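Local coordinates for Alpha/beta hydrolase (Novosphingobium aromaticivorans, PDB 3BWX), which probably acts as a hydrolase of the alpha/beta hydrolase fold, its substrate not established, and binds calcium ions in the crystal, at residues P119-E133 with D217-P229. The protein carries 1 engineered substitution. Residues are numbered along the deposited sequence; the frame is centred on the assembly and turned at random.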
loop_
_atom_site.group_PDB
_atom_site.type_symbol
_atom_site.label_atom_id
_atom_site.label_comp_id
_atom_site.label_asym_id
_atom_site.label_seq_id
_atom_site.Cartn_x
_atom_site.Cartn_y
_atom_site.Cartn_z
ATOM N N PRO A 119 -19.882 -0.437 -3.990
ATOM C CA PRO A 119 -19.052 0.678 -4.442
ATOM C C PRO A 119 -19.426 2.042 -3.921
ATOM O O PRO A 119 -18.558 2.900 -3.820
ATOM C CB PRO A 119 -19.170 0.620 -5.980
ATOM C CG PRO A 119 -19.517 -0.830 -6.241
ATOM C CD PRO A 119 -20.407 -1.245 -5.099
ATOM N N ALA A 120 -20.672 2.244 -3.492
ATOM C CA ALA A 120 -21.057 3.555 -2.997
ATOM C C ALA A 120 -20.331 3.906 -1.706
ATOM O O ALA A 120 -20.283 5.069 -1.319
ATOM C CB ALA A 120 -22.556 3.616 -2.772
ATOM N N ARG A 121 -19.761 2.916 -1.024
ATOM C CA ARG A 121 -19.008 3.181 0.189
ATOM C C ARG A 121 -17.698 3.957 -0.097
ATOM O O ARG A 121 -17.071 4.505 0.824
ATOM C CB ARG A 121 -18.660 1.852 0.915
ATOM C CG ARG A 121 -17.457 1.107 0.298
ATOM C CD ARG A 121 -17.311 -0.358 0.651
ATOM N NE ARG A 121 -17.256 -0.593 2.070
ATOM C CZ ARG A 121 -16.872 -1.733 2.660
ATOM N NH1 ARG A 121 -16.419 -2.783 1.982
ATOM N NH2 ARG A 121 -16.931 -1.811 3.995
ATOM N N ILE A 122 -17.240 3.930 -1.355
ATOM C CA ILE A 122 -15.980 4.552 -1.741
ATOM C C ILE A 122 -16.317 5.959 -2.183
ATOM O O ILE A 122 -16.958 6.172 -3.213
ATOM C CB ILE A 122 -15.308 3.802 -2.922
ATOM C CG1 ILE A 122 -14.955 2.358 -2.533
ATOM C CG2 ILE A 122 -14.068 4.577 -3.445
ATOM C CD1 ILE A 122 -13.910 2.209 -1.412
ATOM N N ALA A 123 -15.887 6.951 -1.416
ATOM C CA ALA A 123 -16.073 8.352 -1.807
ATOM C C ALA A 123 -15.229 8.705 -3.029
ATOM O O ALA A 123 -15.677 9.433 -3.896
ATOM C CB ALA A 123 -15.766 9.273 -0.612
ATOM N N ALA A 124 -14.017 8.189 -3.042
ATOM C CA ALA A 124 -13.070 8.316 -4.144
ATOM C C ALA A 124 -11.927 7.359 -3.862
ATOM O O ALA A 124 -11.779 6.869 -2.709
ATOM C CB ALA A 124 -12.586 9.776 -4.273
ATOM N N ALA A 125 -11.078 7.096 -4.859
ATOM C CA ALA A 125 -9.998 6.159 -4.678
ATOM C C ALA A 125 -8.789 6.515 -5.562
ATOM O O ALA A 125 -8.887 7.159 -6.605
ATOM C CB ALA A 125 -10.433 4.723 -4.935
ATOM N N VAL A 126 -7.653 6.013 -5.110
ATOM C CA VAL A 126 -6.395 6.091 -5.795
ATOM C C VAL A 126 -5.815 4.704 -5.849
ATOM O O VAL A 126 -5.685 4.087 -4.803
ATOM C CB VAL A 126 -5.408 7.017 -5.040
ATOM C CG1 VAL A 126 -4.020 7.045 -5.782
ATOM C CG2 VAL A 126 -5.970 8.430 -4.858
ATOM N N LEU A 127 -5.476 4.221 -7.041
ATOM C CA LEU A 127 -4.767 2.952 -7.235
ATOM C C LEU A 127 -3.345 3.334 -7.598
ATOM O O LEU A 127 -3.107 3.995 -8.616
ATOM C CB LEU A 127 -5.374 2.077 -8.333
ATOM C CG LEU A 127 -6.727 1.400 -8.082
ATOM C CD1 LEU A 127 -7.191 0.688 -9.370
ATOM C CD2 LEU A 127 -6.628 0.413 -6.884
ATOM N N ASN A 128 -2.409 2.950 -6.765
ATOM C CA ASN A 128 -1.012 3.290 -6.994
ATOM C C ASN A 128 -0.263 2.094 -7.542
ATOM O O ASN A 128 0.104 1.150 -6.829
ATOM C CB ASN A 128 -0.367 3.799 -5.749
ATOM C CG ASN A 128 1.077 4.168 -5.945
ATOM O OD1 ASN A 128 1.502 4.562 -7.039
ATOM N ND2 ASN A 128 1.833 4.097 -4.874
ATOM N N ASP A 129 -0.079 2.146 -8.852
ATOM C CA ASP A 129 0.756 1.204 -9.622
ATOM C C ASP A 129 0.291 -0.235 -9.514
ATOM O O ASP A 129 1.073 -1.178 -9.309
ATOM C CB ASP A 129 2.266 1.353 -9.344
ATOM C CG ASP A 129 3.126 0.932 -10.539
ATOM O OD1 ASP A 129 3.010 1.602 -11.552
ATOM O OD2 ASP A 129 3.839 -0.088 -10.480
ATOM N N VAL A 130 -1.007 -0.412 -9.596
ATOM C CA VAL A 130 -1.574 -1.726 -9.641
ATOM C C VAL A 130 -2.863 -1.639 -10.449
ATOM O O VAL A 130 -3.544 -0.617 -10.454
ATOM C CB VAL A 130 -1.792 -2.290 -8.255
ATOM C CG1 VAL A 130 -2.780 -1.455 -7.454
ATOM C CG2 VAL A 130 -2.127 -3.771 -8.356
ATOM N N GLY A 131 -3.171 -2.730 -11.134
ATOM C CA GLY A 131 -4.371 -2.841 -11.946
ATOM C C GLY A 131 -4.858 -4.278 -12.050
ATOM O O GLY A 131 -4.278 -5.169 -11.477
ATOM N N PRO A 132 -5.968 -4.490 -12.782
ATOM C CA PRO A 132 -6.564 -5.824 -12.896
ATOM C C PRO A 132 -5.779 -6.786 -13.779
ATOM O O PRO A 132 -6.208 -7.923 -13.945
ATOM C CB PRO A 132 -7.926 -5.535 -13.509
ATOM C CG PRO A 132 -7.711 -4.259 -14.331
ATOM C CD PRO A 132 -6.740 -3.469 -13.521
ATOM N N GLU A 133 -4.691 -6.324 -14.379
ATOM C CA GLU A 133 -3.722 -7.184 -15.075
ATOM C C GLU A 133 -2.390 -6.860 -14.448
ATOM O O GLU A 133 -1.971 -5.697 -14.434
ATOM C CB GLU A 133 -3.664 -6.890 -16.580
ATOM C CG GLU A 133 -4.942 -7.266 -17.314
ATOM C CD GLU A 133 -5.055 -6.747 -18.759
ATOM O OE1 GLU A 133 -4.465 -5.690 -19.129
ATOM O OE2 GLU A 133 -5.803 -7.400 -19.526
ATOM N N ASP A 217 -10.648 -13.208 -13.267
ATOM C CA ASP A 217 -10.528 -12.029 -14.116
ATOM C C ASP A 217 -10.823 -10.862 -13.182
ATOM O O ASP A 217 -11.907 -10.805 -12.593
ATOM C CB ASP A 217 -11.531 -12.151 -15.264
ATOM C CG ASP A 217 -11.673 -10.902 -16.098
ATOM O OD1 ASP A 217 -10.901 -9.907 -15.952
ATOM O OD2 ASP A 217 -12.599 -10.956 -16.934
HETATM N N MSE A 218 -9.841 -9.973 -12.995
HETATM C CA MSE A 218 -10.032 -8.810 -12.102
HETATM C C MSE A 218 -10.570 -7.556 -12.741
HETATM O O MSE A 218 -10.862 -6.587 -12.033
HETATM C CB MSE A 218 -8.759 -8.492 -11.347
HETATM C CG MSE A 218 -8.371 -9.657 -10.443
HETATM SE SE MSE A 218 -6.916 -9.153 -9.327
HETATM C CE MSE A 218 -5.523 -9.036 -10.697
ATOM N N TRP A 219 -10.796 -7.584 -14.042
ATOM C CA TRP A 219 -11.445 -6.434 -14.677
ATOM C C TRP A 219 -12.793 -6.050 -14.036
ATOM O O TRP A 219 -13.061 -4.861 -13.873
ATOM C CB TRP A 219 -11.540 -6.662 -16.168
ATOM C CG TRP A 219 -10.248 -6.370 -16.832
ATOM C CD1 TRP A 219 -9.369 -7.271 -17.336
ATOM C CD2 TRP A 219 -9.670 -5.083 -17.031
ATOM N NE1 TRP A 219 -8.280 -6.621 -17.860
ATOM C CE2 TRP A 219 -8.444 -5.271 -17.692
ATOM C CE3 TRP A 219 -10.085 -3.790 -16.746
ATOM C CZ2 TRP A 219 -7.621 -4.194 -18.068
ATOM C CZ3 TRP A 219 -9.268 -2.719 -17.106
ATOM C CH2 TRP A 219 -8.058 -2.926 -17.769
ATOM N N PRO A 220 -13.636 -7.041 -13.683
ATOM C CA PRO A 220 -14.892 -6.690 -13.007
ATOM C C PRO A 220 -14.712 -5.951 -11.699
ATOM O O PRO A 220 -15.499 -5.076 -11.393
ATOM C CB PRO A 220 -15.533 -8.076 -12.755
ATOM C CG PRO A 220 -15.039 -8.900 -13.888
ATOM C CD PRO A 220 -13.592 -8.481 -13.995
ATOM N N LEU A 221 -13.668 -6.281 -10.943
ATOM C CA LEU A 221 -13.386 -5.598 -9.678
ATOM C C LEU A 221 -12.907 -4.150 -9.979
ATOM O O LEU A 221 -13.310 -3.184 -9.333
ATOM C CB LEU A 221 -12.341 -6.357 -8.859
ATOM C CG LEU A 221 -12.707 -7.774 -8.431
ATOM C CD1 LEU A 221 -11.477 -8.420 -7.820
ATOM C CD2 LEU A 221 -13.821 -7.761 -7.413
ATOM N N PHE A 222 -12.075 -3.993 -10.986
ATOM C CA PHE A 222 -11.650 -2.659 -11.368
ATOM C C PHE A 222 -12.835 -1.830 -11.803
ATOM O O PHE A 222 -13.030 -0.683 -11.409
ATOM C CB PHE A 222 -10.613 -2.728 -12.504
ATOM C CG PHE A 222 -10.328 -1.380 -13.104
ATOM C CD1 PHE A 222 -9.491 -0.460 -12.465
ATOM C CD2 PHE A 222 -10.967 -0.975 -14.264
ATOM C CE1 PHE A 222 -9.341 0.835 -12.947
ATOM C CE2 PHE A 222 -10.813 0.323 -14.728
ATOM C CZ PHE A 222 -9.978 1.200 -14.106
ATOM N N ASP A 223 -13.665 -2.446 -12.627
ATOM C CA ASP A 223 -14.776 -1.694 -13.211
ATOM C C ASP A 223 -15.759 -1.217 -12.166
ATOM O O ASP A 223 -16.272 -0.079 -12.257
ATOM C CB ASP A 223 -15.448 -2.488 -14.321
ATOM C CG ASP A 223 -14.818 -2.236 -15.660
ATOM O OD1 ASP A 223 -14.727 -1.042 -16.023
ATOM O OD2 ASP A 223 -14.441 -3.182 -16.386
ATOM N N ALA A 224 -15.977 -2.015 -11.122
ATOM C CA ALA A 224 -16.853 -1.581 -10.059
ATOM C C ALA A 224 -16.242 -0.390 -9.319
ATOM O O ALA A 224 -16.927 0.584 -9.025
ATOM C CB ALA A 224 -17.174 -2.728 -9.095
ATOM N N LEU A 225 -14.948 -0.475 -9.025
ATOM C CA LEU A 225 -14.241 0.672 -8.446
ATOM C C LEU A 225 -14.303 1.932 -9.319
ATOM O O LEU A 225 -14.486 3.048 -8.811
ATOM C CB LEU A 225 -12.767 0.328 -8.128
ATOM C CG LEU A 225 -11.905 1.383 -7.420
ATOM C CD1 LEU A 225 -12.467 1.805 -6.038
ATOM C CD2 LEU A 225 -10.494 0.873 -7.253
ATOM N N ALA A 226 -14.115 1.753 -10.625
ATOM C CA ALA A 226 -14.128 2.848 -11.575
ATOM C C ALA A 226 -15.467 3.514 -11.787
ATOM O O ALA A 226 -15.535 4.529 -12.491
ATOM C CB ALA A 226 -13.590 2.358 -12.910
ATOM N N THR A 227 -16.548 2.958 -11.233
ATOM C CA THR A 227 -17.791 3.722 -11.134
ATOM C C THR A 227 -17.766 4.896 -10.130
ATOM O O THR A 227 -18.719 5.701 -10.084
ATOM C CB THR A 227 -19.034 2.818 -10.806
ATOM O OG1 THR A 227 -18.945 2.347 -9.452
ATOM C CG2 THR A 227 -19.149 1.632 -11.777
ATOM N N ARG A 228 -16.703 4.980 -9.313
ATOM C CA ARG A 228 -16.525 6.005 -8.313
ATOM C C ARG A 228 -15.350 6.853 -8.808
ATOM O O ARG A 228 -14.564 6.352 -9.627
ATOM C CB ARG A 228 -16.208 5.362 -6.966
ATOM C CG ARG A 228 -17.208 4.224 -6.585
ATOM C CD ARG A 228 -18.650 4.721 -6.445
ATOM N NE ARG A 228 -18.613 5.801 -5.492
ATOM C CZ ARG A 228 -19.073 7.025 -5.673
ATOM N NH1 ARG A 228 -19.774 7.345 -6.756
ATOM N NH2 ARG A 228 -18.849 7.936 -4.744
ATOM N N PRO A 229 -15.207 8.097 -8.306
ATOM C CA PRO A 229 -14.046 8.933 -8.709
ATOM C C PRO A 229 -12.729 8.230 -8.461
ATOM O O PRO A 229 -12.481 7.721 -7.342
ATOM C CB PRO A 229 -14.185 10.179 -7.846
ATOM C CG PRO A 229 -15.661 10.227 -7.498
ATOM C CD PRO A 229 -16.131 8.812 -7.416
HETATM O O HOH W 1 -7.267 -10.192 -14.343
#
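Pro132 lies over the six-membered ring of Trp219 in a CH-pi contact: CG of Pro132 stands 3.3 Å from the ring centroid, 8° off the normal. The same proline CG packs on Phe222 CB at 3.8 Å. Further along, Leu225 has CG anti to the backbone N (chi1 -176°), which carries CG out toward the strand; there the two methyls part, CD1 to Ala125 CB at 3.7 Å and CD2 tip to tip against Leu127.

Of the hydrogen bonds, one uses the indole's edge, Trp219 NE1 donating to Glu133 OE2 (3.1 Å); the acceptor is in the ring plane, yet the proton arrives from above the carboxylate, whose plane is turned 81° from the indole. Glu133 OE1 has its own hydrogen bond, to Thr245 OG1. Replacing Trp219 by an alanine is likely to leave Pro132 without the ring it lies on and Glu133 OE2 without this donor. At the other end, Arg228 grips one oxygen side-on: NE (2.8 Å) and NH2 (3.0 Å) both donate to Ile122 O, which lies in the guanidinium plane; bends at chi2 and chi3 curl the chain back to it. Ala125 N donates to Pro229 O, beginning the parallel pairing of strands 122-128 and 230-235.

Helix 219-225 thus packs on the central mixed sheet of the alpha/beta hydrolase fold, within the connection between these neighbouring strands, and leads through the Leu225-Arg228 type I turn into strand 230-235, with Met249 of helix 243-250 touching Leu127, Pro132 and Phe222.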